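Local coordinates for protein beta-galactosidase/beta-glucuronidase (Faecalibacterium prausnitzii L2-6, PDB 6MVF) that binds flavin mononucleotide and, as a family 2 beta-glucuronidase, hydrolyses beta-glucuronides, probably releasing glucuronic acid, at residues Gly285-Asn290 with Ser390-Gly395; Val299-Asp304 with Ile559-Arg564; Ile332-Tyr337 with Asp342-Cys347. One frame throughout, in Å; residues are numbered along the deposited sequence.

Following the chain from the N terminus, the first segment met is on strand 286-289; next comes the paired strand 292-300, whose last residues open segment 299-304. The chain then forms strand 331-334 and helix 341-350, where interaction 3 closes a loop with only four residues between its segments. That short loop is nested inside the two longer ones. Interaction 1 closes when strand 391-398 reaches back to 286-289; interaction 2 closes only at residues 559-564, so these two cross along the sequence. All three lie in the TIM barrel: interaction 1 joins an added hairpin strand to a barrel strand, interaction 2 joins two loops, and interaction 3 packs a helix on its own strand.

Interaction 1: Gly285-Asn290 with Ser390-Gly395; sequences GGFSIN and SILFWG
Phe287 CD1 lies at the edge of the Phe393 ring, in its plane, while one face of the Phe393 ring is overlaid near its rim by CB of its own neighbour Leu392. The two rings are inclined to each other by about 57°, neither parallel nor perpendicular, so they touch without stacking. The nearest pair is Phe287 CE1 and Phe393 CZ, 3.9 Å apart. Phe287 also receives Leu392, whose side chain crosses it at about a right angle: the CD1 methyl of Leu392 sits 3.5 Å from Phe287 CZ, while CE1 of the same ring is 3.7 Å from that methyl. CE1 of Phe287 therefore touches both the leucine methyl and Phe393 CZ. With its CG anti to the backbone N (chi1 178°), Phe287 projects its ring from the strand across to the second segment. The contact is wholly apolar and buried, resting on dispersion and on the exclusion of water. Just before Phe287, Gly285 and Gly286 together face Thr282 in a classic beta bulge. Leu392 lies near the start of strand 391-398, which places the contact toward the N-terminal end of the barrel strands. Strand 286-289 is not itself one of the parallel barrel strands; it pairs antiparallel with strand 279-282 on one side and with strand 292-300 on the other. Val281 of strand 279-282 touches both phenylalanines, Trp528 meets the Phe393 ring, and strand 353-357 runs parallel beside strand 391-398.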
loop_
_atom_site.group_PDB
_atom_site.type_symbol
_atom_site.label_atom_id
_atom_site.label_comp_id
_atom_site.label_asym_id
_atom_site.label_seq_id
_atom_site.Cartn_x
_atom_site.Cartn_y
_atom_site.Cartn_z
ATOM N N GLY A 285 -44.384 -12.850 -15.163
ATOM C CA GLY A 285 -43.094 -13.473 -14.960
ATOM C C GLY A 285 -42.148 -12.759 -14.016
ATOM O O GLY A 285 -41.262 -13.395 -13.448
ATOM N N GLY A 286 -42.306 -11.451 -13.834
ATOM C CA GLY A 286 -41.331 -10.714 -13.058
ATOM C C GLY A 286 -40.081 -10.403 -13.867
ATOM O O GLY A 286 -40.127 -10.218 -15.084
ATOM N N PHE A 287 -38.945 -10.368 -13.174
ATOM C CA PHE A 287 -37.672 -9.952 -13.754
ATOM C C PHE A 287 -36.823 -11.159 -14.154
ATOM O O PHE A 287 -36.735 -12.146 -13.416
ATOM C CB PHE A 287 -36.903 -9.066 -12.766
ATOM C CG PHE A 287 -35.563 -8.634 -13.255
ATOM C CD1 PHE A 287 -35.438 -7.530 -14.065
ATOM C CD2 PHE A 287 -34.423 -9.339 -12.903
ATOM C CE1 PHE A 287 -34.204 -7.141 -14.517
ATOM C CE2 PHE A 287 -33.189 -8.955 -13.349
ATOM C CZ PHE A 287 -33.078 -7.856 -14.162
ATOM N N SER A 288 -36.210 -11.074 -15.337
ATOM C CA SER A 288 -35.214 -12.026 -15.808
ATOM C C SER A 288 -34.000 -11.254 -16.279
ATOM O O SER A 288 -34.130 -10.185 -16.881
ATOM C CB SER A 288 -35.692 -12.887 -16.992
ATOM O OG SER A 288 -36.944 -13.493 -16.753
ATOM N N ILE A 289 -32.817 -11.802 -16.049
ATOM C CA ILE A 289 -31.613 -11.234 -16.635
ATOM C C ILE A 289 -30.851 -12.361 -17.314
ATOM O O ILE A 289 -30.718 -13.453 -16.747
ATOM C CB ILE A 289 -30.759 -10.498 -15.589
ATOM C CG1 ILE A 289 -29.483 -9.955 -16.238
ATOM C CG2 ILE A 289 -30.493 -11.390 -14.400
ATOM C CD1 ILE A 289 -28.746 -8.938 -15.360
ATOM N N ASN A 290 -30.422 -12.122 -18.558
ATOM C CA ASN A 290 -29.673 -13.114 -19.338
ATOM C C ASN A 290 -30.427 -14.435 -19.425
ATOM O O ASN A 290 -29.824 -15.509 -19.366
ATOM C CB ASN A 290 -28.267 -13.339 -18.762
ATOM C CG ASN A 290 -27.400 -12.080 -18.817
ATOM O OD1 ASN A 290 -27.475 -11.310 -19.779
ATOM N ND2 ASN A 290 -26.590 -11.857 -17.779
ATOM N N SER A 390 -25.001 -1.573 -14.288
ATOM C CA SER A 390 -25.857 -1.853 -13.143
ATOM C C SER A 390 -27.205 -1.147 -13.274
ATOM O O SER A 390 -28.196 -1.598 -12.695
ATOM C CB SER A 390 -25.155 -1.454 -11.834
ATOM O OG SER A 390 -25.004 -0.036 -11.726
ATOM N N ILE A 391 -27.269 -0.047 -14.014
ATOM C CA ILE A 391 -28.518 0.702 -14.127
ATOM C C ILE A 391 -29.426 -0.010 -15.122
ATOM O O ILE A 391 -29.094 -0.130 -16.306
ATOM C CB ILE A 391 -28.265 2.164 -14.540
ATOM C CG1 ILE A 391 -27.386 2.849 -13.485
ATOM C CG2 ILE A 391 -29.601 2.901 -14.738
ATOM C CD1 ILE A 391 -27.100 4.319 -13.724
ATOM N N LEU A 392 -30.568 -0.496 -14.641
ATOM C CA LEU A 392 -31.540 -1.158 -15.508
ATOM C C LEU A 392 -32.829 -0.364 -15.709
ATOM O O LEU A 392 -33.471 -0.503 -16.752
ATOM C CB LEU A 392 -31.884 -2.551 -14.962
ATOM C CG LEU A 392 -30.736 -3.493 -14.586
ATOM C CD1 LEU A 392 -31.294 -4.882 -14.390
ATOM C CD2 LEU A 392 -29.629 -3.496 -15.629
ATOM N N PHE A 393 -33.189 0.507 -14.769
ATOM C CA PHE A 393 -34.432 1.252 -14.811
ATOM C C PHE A 393 -34.183 2.733 -14.544
ATOM O O PHE A 393 -33.463 3.093 -13.607
ATOM C CB PHE A 393 -35.399 0.682 -13.780
ATOM C CG PHE A 393 -35.428 -0.817 -13.743
ATOM C CD1 PHE A 393 -36.328 -1.530 -14.532
ATOM C CD2 PHE A 393 -34.581 -1.519 -12.901
ATOM C CE1 PHE A 393 -36.372 -2.927 -14.498
ATOM C CE2 PHE A 393 -34.608 -2.899 -12.858
ATOM C CZ PHE A 393 -35.515 -3.613 -13.660
ATOM N N TRP A 394 -34.763 3.584 -15.380
ATOM C CA TRP A 394 -34.826 5.019 -15.137
ATOM C C TRP A 394 -36.189 5.332 -14.534
ATOM O O TRP A 394 -37.218 4.964 -15.105
ATOM C CB TRP A 394 -34.641 5.829 -16.429
ATOM C CG TRP A 394 -33.374 5.612 -17.234
ATOM C CD1 TRP A 394 -33.292 5.183 -18.540
ATOM C CD2 TRP A 394 -32.021 5.851 -16.810
ATOM N NE1 TRP A 394 -31.984 5.128 -18.943
ATOM C CE2 TRP A 394 -31.177 5.531 -17.909
ATOM C CE3 TRP A 394 -31.441 6.294 -15.614
ATOM C CZ2 TRP A 394 -29.767 5.637 -17.844
ATOM C CZ3 TRP A 394 -30.034 6.402 -15.542
ATOM C CH2 TRP A 394 -29.215 6.073 -16.661
ATOM N N GLY A 395 -36.199 6.015 -13.393
ATOM C CA GLY A 395 -37.434 6.433 -12.744
ATOM C C GLY A 395 -37.724 7.900 -13.021
ATOM O O GLY A 395 -36.836 8.744 -12.913
#

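Interaction 2: Val299-Asp304 with Ile559-Arg564; sequences VSRHQD and IDRKTR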
loop_
_atom_site.group_PDB
_atom_site.type_symbol
_atom_site.label_atom_id
_atom_site.label_comp_id
_atom_site.label_asym_id
_atom_site.label_seq_id
_atom_site.Cartn_x
_atom_site.Cartn_y
_atom_site.Cartn_z
ATOM N N VAL A 299 -33.293 -2.994 -1.650
ATOM C CA VAL A 299 -33.398 -1.880 -0.716
ATOM C C VAL A 299 -33.240 -0.576 -1.489
ATOM O O VAL A 299 -32.792 -0.553 -2.635
ATOM C CB VAL A 299 -32.334 -1.983 0.422
ATOM C CG1 VAL A 299 -32.426 -3.308 1.136
ATOM C CG2 VAL A 299 -30.936 -1.833 -0.126
ATOM N N SER A 300 -33.624 0.517 -0.850
ATOM C CA SER A 300 -33.287 1.860 -1.290
ATOM C C SER A 300 -32.160 2.384 -0.420
ATOM O O SER A 300 -31.905 1.858 0.668
ATOM C CB SER A 300 -34.500 2.784 -1.209
ATOM O OG SER A 300 -35.507 2.355 -2.126
ATOM N N ARG A 301 -31.482 3.425 -0.909
ATOM C CA ARG A 301 -30.310 3.970 -0.229
ATOM C C ARG A 301 -30.242 5.465 -0.483
ATOM O O ARG A 301 -30.203 5.886 -1.640
ATOM C CB ARG A 301 -29.029 3.275 -0.724
ATOM C CG ARG A 301 -27.725 3.704 -0.037
ATOM C CD ARG A 301 -26.817 4.529 -0.955
ATOM N NE ARG A 301 -25.602 4.964 -0.266
ATOM C CZ ARG A 301 -24.660 5.748 -0.798
ATOM N NH1 ARG A 301 -24.777 6.205 -2.043
ATOM N NH2 ARG A 301 -23.580 6.063 -0.089
ATOM N N HIS A 302 -30.235 6.260 0.588
ATOM C CA HIS A 302 -29.966 7.692 0.516
ATOM C C HIS A 302 -28.452 7.940 0.630
ATOM O O HIS A 302 -27.684 7.032 0.962
ATOM C CB HIS A 302 -30.740 8.421 1.611
ATOM C CG HIS A 302 -32.026 9.022 1.146
ATOM N ND1 HIS A 302 -32.089 9.927 0.110
ATOM C CD2 HIS A 302 -33.296 8.866 1.590
ATOM C CE1 HIS A 302 -33.346 10.289 -0.079
ATOM N NE2 HIS A 302 -34.098 9.668 0.813
ATOM N N GLN A 303 -28.010 9.183 0.342
ATOM C CA GLN A 303 -26.576 9.452 0.192
ATOM C C GLN A 303 -25.943 10.213 1.378
ATOM O O GLN A 303 -24.980 10.964 1.205
ATOM C CB GLN A 303 -26.316 10.186 -1.124
ATOM C CG GLN A 303 -26.711 11.633 -1.143
ATOM C CD GLN A 303 -26.379 12.314 -2.469
ATOM O OE1 GLN A 303 -25.631 11.783 -3.283
ATOM N NE2 GLN A 303 -26.942 13.504 -2.682
ATOM N N ASP A 304 -26.412 9.988 2.599
ATOM C CA ASP A 304 -25.900 10.734 3.734
ATOM C C ASP A 304 -25.358 9.778 4.791
ATOM O O ASP A 304 -25.566 8.566 4.727
ATOM C CB ASP A 304 -26.979 11.673 4.318
ATOM C CG ASP A 304 -28.237 10.934 4.828
ATOM O OD1 ASP A 304 -28.372 9.703 4.644
ATOM O OD2 ASP A 304 -29.103 11.608 5.426
ATOM N N ILE A 559 -27.681 4.934 10.950
ATOM C CA ILE A 559 -27.203 5.986 10.061
ATOM C C ILE A 559 -25.678 6.116 10.092
ATOM O O ILE A 559 -25.075 6.645 9.156
ATOM C CB ILE A 559 -27.920 7.290 10.447
ATOM C CG1 ILE A 559 -27.792 8.327 9.343
ATOM C CG2 ILE A 559 -27.415 7.810 11.771
ATOM C CD1 ILE A 559 -28.369 9.661 9.718
ATOM N N ASP A 560 -25.034 5.637 11.144
ATOM C CA ASP A 560 -23.587 5.613 11.221
ATOM C C ASP A 560 -23.003 4.333 10.617
ATOM O O ASP A 560 -21.795 4.108 10.715
ATOM C CB ASP A 560 -23.155 5.793 12.686
ATOM C CG ASP A 560 -23.765 4.747 13.619
ATOM O OD1 ASP A 560 -24.138 3.644 13.138
ATOM O OD2 ASP A 560 -23.877 5.029 14.842
ATOM N N ARG A 561 -23.844 3.497 10.004
ATOM C CA ARG A 561 -23.491 2.230 9.366
ATOM C C ARG A 561 -22.976 1.190 10.342
ATOM O O ARG A 561 -22.458 0.167 9.910
ATOM C CB ARG A 561 -22.462 2.415 8.237
ATOM C CG ARG A 561 -23.082 2.705 6.867
ATOM C CD ARG A 561 -24.028 3.919 6.899
ATOM N NE ARG A 561 -24.422 4.407 5.578
ATOM C CZ ARG A 561 -25.337 5.355 5.376
ATOM N NH1 ARG A 561 -25.954 5.920 6.410
ATOM N NH2 ARG A 561 -25.644 5.741 4.140
ATOM N N LYS A 562 -23.120 1.409 11.647
ATOM C CA LYS A 562 -22.503 0.535 12.640
ATOM C C LYS A 562 -23.401 -0.608 13.112
ATOM O O LYS A 562 -22.898 -1.705 13.380
ATOM C CB LYS A 562 -22.057 1.358 13.853
ATOM C CG LYS A 562 -20.872 2.244 13.583
ATOM C CD LYS A 562 -20.206 2.695 14.876
ATOM C CE LYS A 562 -18.908 3.411 14.565
ATOM N NZ LYS A 562 -18.061 2.583 13.663
ATOM N N THR A 563 -24.713 -0.385 13.242
ATOM C CA THR A 563 -25.594 -1.306 13.955
ATOM C C THR A 563 -26.669 -1.830 13.013
ATOM O O THR A 563 -27.521 -1.070 12.540
ATOM C CB THR A 563 -26.220 -0.641 15.189
ATOM O OG1 THR A 563 -25.186 -0.181 16.055
ATOM C CG2 THR A 563 -27.062 -1.625 15.972
ATOM N N ARG A 564 -26.626 -3.132 12.766
ATOM C CA ARG A 564 -27.644 -3.829 12.006
ATOM C C ARG A 564 -28.829 -4.128 12.913
ATOM O O ARG A 564 -28.685 -4.818 13.937
ATOM C CB ARG A 564 -27.063 -5.113 11.436
ATOM C CG ARG A 564 -25.961 -4.880 10.419
ATOM C CD ARG A 564 -24.993 -6.056 10.385
ATOM N NE ARG A 564 -24.002 -5.907 9.327
ATOM C CZ ARG A 564 -22.988 -5.044 9.377
ATOM N NH1 ARG A 564 -22.832 -4.257 10.444
ATOM N NH2 ARG A 564 -22.138 -4.955 8.351
#
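A bend at chi2 (55°), following a chi1 of -88°, turns the otherwise extended side chain of Arg561 so that its guanidinium reaches the carbonyl of Asp304 and lies near that of His302. The contact joins two loops of the TIM barrel: the one leaving strand 292-300 and the one leading into helix 566-575. Arg561 NH2 lies 2.9 Å from Asp304 O, and NH1 of the same group is 3.2 Å from that oxygen. The carbonyl oxygen of His302 is more distant and stands at the guanidinium edge, in its plane. Within its own loop, Arg561 NH1 donates to Ile559 O (3.0 Å), approaching from above the carbonyl plane, 37° out of it, so the side chain folds back on the turn that carries it. A second arginine, Arg301, comes close, its NE 4.5 Å from Arg561 NH2. Asp320 of helix 314-327 forms salt bridges with both, giving OD2 to Arg301 and OD1 to Arg561, and so probably offsets their like charges, while Phe536 adds a cation-pi contact to Arg561. The carboxylate of Asp304 has its own partners, since OD2 accepts from Gly539 N and is hydrogen-bonded to Tyr156 OH. Residues of the same 559-564 loop meet a second subunit, whose Ala266 N donates to Asp560 OD2. The other oxygen of that carboxylate closes an Asx turn: Lys562 N donates to Asp560 OD1 over 2.9 Å, meeting it on the anti side and tilted out of the carboxylate plane.

Interaction 3: Ile332-Tyr337 with Asp342-Cys347; sequences IRLAHY and DFYDAC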
loop_
_atom_site.group_PDB
_atom_site.type_symbol
_atom_site.label_atom_id
_atom_site.label_comp_id
_atom_site.label_asym_id
_atom_site.label_seq_id
_atom_site.Cartn_x
_atom_site.Cartn_y
_atom_site.Cartn_z
ATOM N N ILE A 332 -30.824 -2.290 -5.930
ATOM C CA ILE A 332 -30.776 -1.085 -5.118
ATOM C C ILE A 332 -31.509 0.017 -5.854
ATOM O O ILE A 332 -31.116 0.384 -6.968
ATOM C CB ILE A 332 -29.350 -0.623 -4.813
ATOM C CG1 ILE A 332 -28.620 -1.613 -3.915
ATOM C CG2 ILE A 332 -29.417 0.762 -4.159
ATOM C CD1 ILE A 332 -27.109 -1.354 -3.842
ATOM N N ARG A 333 -32.545 0.573 -5.222
ATOM C CA ARG A 333 -33.185 1.779 -5.727
ATOM C C ARG A 333 -32.439 3.000 -5.189
ATOM O O ARG A 333 -32.415 3.247 -3.975
ATOM C CB ARG A 333 -34.663 1.831 -5.344
ATOM C CG ARG A 333 -35.308 3.138 -5.758
ATOM C CD ARG A 333 -36.762 3.214 -5.364
ATOM N NE ARG A 333 -37.342 4.500 -5.739
ATOM C CZ ARG A 333 -38.241 5.151 -5.010
ATOM N NH1 ARG A 333 -38.662 4.637 -3.860
ATOM N NH2 ARG A 333 -38.707 6.320 -5.428
ATOM N N LEU A 334 -31.830 3.760 -6.092
ATOM C CA LEU A 334 -30.989 4.891 -5.706
ATOM C C LEU A 334 -31.817 6.180 -5.694
ATOM O O LEU A 334 -31.661 7.083 -6.518
ATOM C CB LEU A 334 -29.787 4.977 -6.638
ATOM C CG LEU A 334 -28.762 3.960 -6.151
ATOM C CD1 LEU A 334 -27.507 3.989 -6.984
ATOM C CD2 LEU A 334 -28.450 4.209 -4.666
ATOM N N ALA A 335 -32.707 6.256 -4.712
ATOM C CA ALA A 335 -33.594 7.401 -4.587
ATOM C C ALA A 335 -32.856 8.560 -3.906
ATOM O O ALA A 335 -31.850 8.352 -3.232
ATOM C CB ALA A 335 -34.848 6.990 -3.806
ATOM N N HIS A 336 -33.337 9.799 -4.098
ATOM C CA HIS A 336 -34.409 10.200 -5.025
ATOM C C HIS A 336 -33.811 11.117 -6.079
ATOM O O HIS A 336 -34.436 12.090 -6.487
ATOM C CB HIS A 336 -35.541 10.977 -4.332
ATOM C CG HIS A 336 -36.478 10.146 -3.507
ATOM N ND1 HIS A 336 -37.330 9.208 -4.052
ATOM C CD2 HIS A 336 -36.741 10.161 -2.176
ATOM C CE1 HIS A 336 -38.055 8.660 -3.092
ATOM N NE2 HIS A 336 -37.717 9.220 -1.943
ATOM N N TYR A 337 -32.590 10.827 -6.500
ATOM C CA TYR A 337 -31.798 11.780 -7.270
ATOM C C TYR A 337 -30.638 11.002 -7.871
ATOM O O TYR A 337 -30.508 9.792 -7.667
ATOM C CB TYR A 337 -31.327 12.933 -6.381
ATOM C CG TYR A 337 -30.972 12.436 -5.005
ATOM C CD1 TYR A 337 -29.773 11.750 -4.781
ATOM C CD2 TYR A 337 -31.837 12.615 -3.939
ATOM C CE1 TYR A 337 -29.447 11.274 -3.519
ATOM C CE2 TYR A 337 -31.526 12.133 -2.669
ATOM C CZ TYR A 337 -30.330 11.465 -2.459
ATOM O OH TYR A 337 -30.011 10.984 -1.200
ATOM N N ASP A 342 -19.088 7.225 -7.800
ATOM C CA ASP A 342 -18.551 6.171 -6.945
ATOM C C ASP A 342 -19.596 5.103 -6.643
ATOM O O ASP A 342 -19.292 3.898 -6.701
ATOM C CB ASP A 342 -17.999 6.757 -5.639
ATOM C CG ASP A 342 -16.734 7.607 -5.848
ATOM O OD1 ASP A 342 -16.117 7.545 -6.947
ATOM O OD2 ASP A 342 -16.364 8.348 -4.900
ATOM N N PHE A 343 -20.836 5.501 -6.325
ATOM C CA PHE A 343 -21.764 4.441 -5.941
ATOM C C PHE A 343 -22.240 3.646 -7.149
ATOM O O PHE A 343 -22.420 2.428 -7.042
ATOM C CB PHE A 343 -22.964 4.966 -5.138
ATOM C CG PHE A 343 -23.722 3.860 -4.422
ATOM C CD1 PHE A 343 -23.357 3.467 -3.134
ATOM C CD2 PHE A 343 -24.742 3.162 -5.057
ATOM C CE1 PHE A 343 -24.017 2.421 -2.479
ATOM C CE2 PHE A 343 -25.410 2.116 -4.397
ATOM C CZ PHE A 343 -25.039 1.746 -3.108
ATOM N N TYR A 344 -22.438 4.299 -8.304
ATOM C CA TYR A 344 -22.744 3.533 -9.510
ATOM C C TYR A 344 -21.595 2.598 -9.852
ATOM O O TYR A 344 -21.820 1.422 -10.157
ATOM C CB TYR A 344 -23.064 4.444 -10.694
ATOM C CG TYR A 344 -24.333 5.253 -10.521
ATOM C CD1 TYR A 344 -25.554 4.633 -10.290
ATOM C CD2 TYR A 344 -24.302 6.641 -10.565
ATOM C CE1 TYR A 344 -26.706 5.377 -10.106
ATOM C CE2 TYR A 344 -25.440 7.391 -10.380
ATOM C CZ TYR A 344 -26.644 6.759 -10.153
ATOM O OH TYR A 344 -27.776 7.515 -9.969
ATOM N N ASP A 345 -20.354 3.088 -9.750
ATOM C CA ASP A 345 -19.188 2.224 -9.924
ATOM C C ASP A 345 -19.243 1.007 -8.995
ATOM O O ASP A 345 -19.097 -0.141 -9.443
ATOM C CB ASP A 345 -17.910 3.026 -9.679
ATOM C CG ASP A 345 -17.597 4.011 -10.805
ATOM O OD1 ASP A 345 -18.064 3.780 -11.948
ATOM O OD2 ASP A 345 -16.865 5.009 -10.541
ATOM N N ALA A 346 -19.463 1.245 -7.693
ATOM C CA ALA A 346 -19.614 0.147 -6.743
ATOM C C ALA A 346 -20.732 -0.817 -7.137
ATOM O O ALA A 346 -20.613 -2.025 -6.909
ATOM C CB ALA A 346 -19.874 0.682 -5.342
ATOM N N CYS A 347 -21.814 -0.320 -7.736
ATOM C CA CYS A 347 -22.884 -1.219 -8.171
ATOM C C CYS A 347 -22.478 -2.053 -9.385
ATOM O O CYS A 347 -22.779 -3.253 -9.451
ATOM C CB CYS A 347 -24.141 -0.410 -8.472
ATOM S SG CYS A 347 -24.885 0.172 -6.957
HETATM O O HOH W 1 -30.501 7.444 -9.004
#
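Strand 331-334 and helix 341-350 are the first two elements of a beta-alpha-beta unit of the TIM barrel, completed by strand 353-357, and this contact packs the helix onto the strand it follows. The short segments run nearly antiparallel, at 164°, with their axes 11.5 Å apart. Ile332 and Leu334, two residues apart, both direct their side chains at the helix, where Phe343, Tyr344 and Cys347 receive them. Leu334 enters between the two aromatic residues: its CD1 methyl lies 3.5 Å from Phe343 CD2, and the same methyl is 3.5 Å from Tyr344 CE1. The other branch also leans on Phe343, with Leu334 CD2 3.7 Å from CE2 of that ring. Tyr344 passes alongside Leu334 in the opposite sense, whereas Phe343 crosses it at a slant. Ile332 comes head-on to Phe343 and reaches the edge of its ring, CD1 being 3.8 Å from CZ; one turn further on, Cys347 SG lies loosely against the same methyl. Having CG anti to the backbone N (chi1 -164°) swings the Phe343 ring toward the strand. Beyond this apolar layer Tyr344 ends in a polar corner, where a water donates to Tyr337 O over 2.7 Å and is hydrogen-bonded to Tyr344 OH at 2.9 Å. The tyrosine hydroxyl is also hydrogen-bonded to His339 N in the loop between strand and helix. The chemistry is thus divided: dispersion between branched aliphatic, aromatic and sulfur groups seats the helix against the strand, while the Tyr344 hydroxyl, directly and through a water, ties the helix to the backbone of the connecting loop at His339 and Tyr337.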